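Local coordinates for protein carbonic anhydrase (Neosartorya fumigata, PDB 6LAC) that probably catalyses the reversible hydration of carbon dioxide to hydrogencarbonate and a proton, as a zinc-dependent beta-class carbonic anhydrase, at residues Ser109-Asp112 and Thr113-Ser116; Leu137-Leu140 and Glu141-Ser145. The protein carries 1 engineered substitution. All coordinates share one frame; numbering follows the deposited sequence.

Contact 1 of 2, residues Ser109-Asp112 and Thr113-Ser116; sequences SVLD and TLRS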
loop_
_atom_site.group_PDB
_atom_site.type_symbol
_atom_site.label_atom_id
_atom_site.label_comp_id
_atom_site.label_asym_id
_atom_site.label_seq_id
_atom_site.Cartn_x
_atom_site.Cartn_y
_atom_site.Cartn_z
ATOM N N SER A 109 3.034 -19.297 1.831
ATOM C CA SER A 109 4.290 -20.079 2.039
ATOM C C SER A 109 5.178 -19.367 3.073
ATOM O O SER A 109 5.770 -20.028 3.969
ATOM C CB SER A 109 5.040 -20.314 0.764
ATOM O OG SER A 109 4.184 -20.779 -0.276
ATOM N N VAL A 110 5.285 -18.044 3.007
ATOM C CA VAL A 110 6.075 -17.288 4.023
ATOM C C VAL A 110 5.546 -17.575 5.422
ATOM O O VAL A 110 6.324 -17.870 6.332
ATOM C CB VAL A 110 6.032 -15.790 3.716
ATOM C CG1 VAL A 110 6.607 -14.961 4.867
ATOM C CG2 VAL A 110 6.736 -15.561 2.395
ATOM N N LEU A 111 4.230 -17.512 5.593
ATOM C CA LEU A 111 3.636 -17.734 6.931
ATOM C C LEU A 111 3.784 -19.216 7.330
ATOM O O LEU A 111 4.015 -19.462 8.515
ATOM C CB LEU A 111 2.175 -17.279 6.912
ATOM C CG LEU A 111 2.003 -15.771 6.807
ATOM C CD1 LEU A 111 0.546 -15.416 6.683
ATOM C CD2 LEU A 111 2.608 -15.026 7.972
ATOM N N ASP A 112 3.654 -20.148 6.381
ATOM C CA ASP A 112 3.850 -21.580 6.710
ATOM C C ASP A 112 5.279 -21.728 7.223
ATOM O O ASP A 112 5.495 -22.421 8.258
ATOM C CB ASP A 112 3.451 -22.480 5.535
ATOM C CG ASP A 112 1.945 -22.665 5.365
ATOM O OD1 ASP A 112 1.176 -22.363 6.319
ATOM O OD2 ASP A 112 1.545 -23.087 4.277
ATOM N N THR A 113 6.261 -21.203 6.499
ATOM C CA THR A 113 7.656 -21.271 6.931
ATOM C C THR A 113 7.891 -20.586 8.282
ATOM O O THR A 113 8.656 -21.114 9.076
ATOM C CB THR A 113 8.569 -20.709 5.859
ATOM O OG1 THR A 113 8.550 -21.684 4.826
ATOM C CG2 THR A 113 9.973 -20.478 6.352
ATOM N N LEU A 114 7.296 -19.417 8.566
ATOM C CA LEU A 114 7.427 -18.816 9.910
ATOM C C LEU A 114 6.952 -19.811 10.948
ATOM O O LEU A 114 7.577 -19.950 11.980
ATOM C CB LEU A 114 6.587 -17.553 10.066
ATOM C CG LEU A 114 7.165 -16.292 9.483
ATOM C CD1 LEU A 114 6.127 -15.188 9.673
ATOM C CD2 LEU A 114 8.493 -15.950 10.142
ATOM N N ARG A 115 5.748 -20.341 10.735
ATOM C CA ARG A 115 5.109 -21.208 11.739
ATOM C C ARG A 115 5.984 -22.438 11.973
ATOM O O ARG A 115 6.044 -22.882 13.109
ATOM C CB ARG A 115 3.682 -21.559 11.318
ATOM C CG ARG A 115 2.735 -20.363 11.386
ATOM C CD ARG A 115 1.237 -20.620 11.321
ATOM N NE ARG A 115 0.887 -20.568 9.931
ATOM C CZ ARG A 115 0.157 -19.666 9.262
ATOM N NH1 ARG A 115 -0.460 -18.680 9.915
ATOM N NH2 ARG A 115 0.023 -19.745 7.939
ATOM N N SER A 116 6.562 -23.036 10.925
ATOM C CA SER A 116 7.390 -24.266 11.085
ATOM C C SER A 116 8.748 -23.903 11.689
ATOM O O SER A 116 9.185 -24.575 12.632
ATOM C CB SER A 116 7.506 -25.022 9.793
ATOM O OG SER A 116 8.099 -24.248 8.767
#
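Thr113, Leu114, Arg115 and Ser116 each donate their backbone N-H to the carbonyl oxygen four residues earlier, Ser109 to Asp112, at 2.8 to 3.0 Å from N to O, so the eight residues form two regular turns of alpha-helix. Among the side chains, an i to i+3 salt bridge joins Asp112 and Arg115: Arg115 NH2 lies 3.3 Å from Asp112 OD1, with an almost straight N-H...O angle of 171°. The carboxylate oxygen sits in the plane of the guanidinium, at its edge; the nitrogen approaches from above the carboxylate plane, and the two flat groups are turned 59° against each other. A bend at chi3 (-90°) folds the arginine back over its own helix. One face of the guanidinium thereby rests on Leu111, whose CB is 3.4 Å from Arg115 NH2, while NH1 makes the arginine's main polar tie, a bond to the carbonyl oxygen of Gly97. The guanidinium is thus held by a charge, a backbone carbonyl and an apolar face, which should limit its rotation.

The pattern is that of an amphipathic surface helix, 107-117, with its apolar side turned to helix 127-148 and the loop around Met61. On that side the methyl Leu111 CD2 meets Leu114 CD1 at 3.9 Å, two branches touching across one turn. Leu111 continues onto Met61 and Leu103, and Leu114 onto Leu134; the side chain of Leu111 lies about 9 Å from the bound zinc ion. On the exposed side, Thr113 turns its hydroxyl back along the helix, with OG1 anti to its carbonyl carbon. From there OG1 makes a weak 3.3 Å bond to Ser109 O, a carbonyl already taken by Thr113 N.

Contact 2 of 2, residues Leu137-Leu140 and Glu141-Ser145; sequences LNVL and EQVHS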
loop_
_atom_site.group_PDB
_atom_site.type_symbol
_atom_site.label_atom_id
_atom_site.label_comp_id
_atom_site.label_asym_id
_atom_site.label_seq_id
_atom_site.Cartn_x
_atom_site.Cartn_y
_atom_site.Cartn_z
ATOM N N LEU A 137 7.653 -11.903 14.489
ATOM C CA LEU A 137 8.547 -12.784 13.735
ATOM C C LEU A 137 8.473 -12.429 12.264
ATOM O O LEU A 137 9.475 -12.528 11.543
ATOM C CB LEU A 137 8.241 -14.260 13.998
ATOM C CG LEU A 137 8.613 -14.748 15.410
ATOM C CD1 LEU A 137 7.867 -16.015 15.722
ATOM C CD2 LEU A 137 10.112 -14.982 15.517
ATOM N N ASN A 138 7.275 -12.159 11.744
ATOM C CA ASN A 138 7.130 -11.797 10.319
ATOM C C ASN A 138 7.934 -10.520 10.049
ATOM O O ASN A 138 8.595 -10.448 9.026
ATOM C CB ASN A 138 5.664 -11.693 9.958
ATOM C CG ASN A 138 5.424 -11.379 8.516
ATOM O OD1 ASN A 138 5.945 -12.080 7.659
ATOM N ND2 ASN A 138 4.633 -10.323 8.288
ATOM N N VAL A 139 7.825 -9.527 10.908
ATOM C CA VAL A 139 8.628 -8.279 10.705
ATOM C C VAL A 139 10.111 -8.631 10.677
ATOM O O VAL A 139 10.799 -8.234 9.720
ATOM C CB VAL A 139 8.343 -7.222 11.767
ATOM C CG1 VAL A 139 9.279 -6.038 11.582
ATOM C CG2 VAL A 139 6.890 -6.735 11.705
ATOM N N LEU A 140 10.578 -9.435 11.616
ATOM C CA LEU A 140 12.030 -9.750 11.665
ATOM C C LEU A 140 12.424 -10.461 10.398
ATOM O O LEU A 140 13.477 -10.128 9.823
ATOM C CB LEU A 140 12.290 -10.602 12.885
ATOM C CG LEU A 140 12.271 -9.885 14.225
ATOM C CD1 LEU A 140 12.328 -10.919 15.347
ATOM C CD2 LEU A 140 13.404 -8.879 14.347
ATOM N N GLU A 141 11.642 -11.443 9.954
ATOM C CA GLU A 141 12.038 -12.217 8.755
ATOM C C GLU A 141 11.898 -11.350 7.523
ATOM O O GLU A 141 12.745 -11.459 6.614
ATOM C CB GLU A 141 11.233 -13.516 8.707
ATOM C CG GLU A 141 11.567 -14.412 9.889
ATOM C CD GLU A 141 12.732 -15.376 9.767
ATOM O OE1 GLU A 141 13.752 -15.016 9.107
ATOM O OE2 GLU A 141 12.613 -16.508 10.331
ATOM N N GLN A 142 10.932 -10.454 7.435
ATOM C CA GLN A 142 10.877 -9.567 6.256
ATOM C C GLN A 142 12.080 -8.614 6.221
ATOM O O GLN A 142 12.586 -8.345 5.155
ATOM C CB GLN A 142 9.577 -8.770 6.247
ATOM C CG GLN A 142 8.338 -9.636 6.014
ATOM C CD GLN A 142 8.370 -10.325 4.688
ATOM O OE1 GLN A 142 8.668 -9.728 3.679
ATOM N NE2 GLN A 142 8.032 -11.608 4.650
ATOM N N VAL A 143 12.475 -8.080 7.358
ATOM C CA VAL A 143 13.690 -7.220 7.379
ATOM C C VAL A 143 14.930 -8.001 6.899
ATOM O O VAL A 143 15.632 -7.512 6.007
ATOM C CB VAL A 143 13.869 -6.655 8.785
ATOM C CG1 VAL A 143 15.261 -6.014 8.912
ATOM C CG2 VAL A 143 12.758 -5.684 9.115
ATOM N N HIS A 144 15.086 -9.208 7.422
ATOM C CA HIS A 144 16.291 -10.001 7.075
ATOM C C HIS A 144 16.242 -10.353 5.595
ATOM O O HIS A 144 17.230 -10.198 4.856
ATOM C CB HIS A 144 16.356 -11.248 7.939
ATOM C CG HIS A 144 17.408 -12.203 7.492
ATOM N ND1 HIS A 144 18.746 -11.926 7.702
ATOM C CD2 HIS A 144 17.339 -13.343 6.772
ATOM C CE1 HIS A 144 19.481 -12.890 7.163
ATOM N NE2 HIS A 144 18.639 -13.782 6.589
ATOM N N SER A 145 15.106 -10.779 5.097
ATOM C CA SER A 145 14.918 -11.184 3.697
ATOM C C SER A 145 15.189 -9.988 2.796
ATOM O O SER A 145 15.905 -10.140 1.773
ATOM C CB SER A 145 13.536 -11.732 3.455
ATOM O OG SER A 145 13.371 -12.000 2.086
HETATM O O HOH W 1 8.283 -13.410 7.129
#
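Asn138 and Gln142, one turn apart on helix 127-148, meet through a water: it donates to Asn138 OD1 at 2.7 Å and accepts from Gln142 NE2 at 3.1 Å. The amide planes are 52° apart, and Asn138 OD1 stands 3.7 Å from Gln142 NE2, so the water makes the polar link between them. In Gln142, chi1 sets CG beside the backbone N, 3.1 Å from Asn138 O, and the bend at chi2 (-62°) then turns the amide toward the water. The other end of each amide is also held: Asn138 ND2 donates to Gly59 O, and Gln142 OE1 accepts from Met62 N. With both ends engaged, each buried amide has its flip fixed, and together they tie the loop around residues 59-62 to the helix.

Backbone bonds run from Glu141, Gln142, Val143 and His144 to the carbonyls of Leu137, Asn138, Val139 and Leu140. Helix 127-148 lies against the central mixed beta-sheet of the carbonic anhydrase fold, and Asn138 comes within about 8 Å of the bound zinc ion, side chain to metal. On the sheet side Val139 packs on Leu178, and Val143 on Ile86 of strand 83-89. These two valines meet more loosely across the turn, Val139 CG1 lying 4.3 Å from Val143 CG2; the closer touch is of Val143 CG2 with the carbonyl oxygen of Val139, at 3.3 Å.

Glu141 flanks the packed region. Its CG lies against Leu137 O, and a bend at chi2 (-88°) turns the carboxylate so that OE2 bonds to His118 NE2. Toward solvent the contact thins out: exposed His144 touches it through CB, near Leu140 O, while its imidazole points off from residues 137-140.

In the fold
Contact 1, on helix 107-117, is partly buried and peripheral, whereas contact 2, on helix 127-148, lies deep in the chain. Their centres are 12 Å apart, and the helices touch directly: Leu114 CD1 meets Asn138 CB at 3.5 Å, Leu114 CD2 meets Glu141 CG at 3.4 Å, and Val110 CG1 lies against Gln142 NE2. The apolar side of 109-116 thus packs largely on the aliphatic stems of Asn138 and Glu141. Chemistry follows place: near the surface a charged pair spans the helix turn, while in the interior Asn138 and Gln142 share a water and bond to loop backbone, with Glu141 at the margin paired to His118. Both contacts reach Met61, and contact 2 also packs on the beta-sheet.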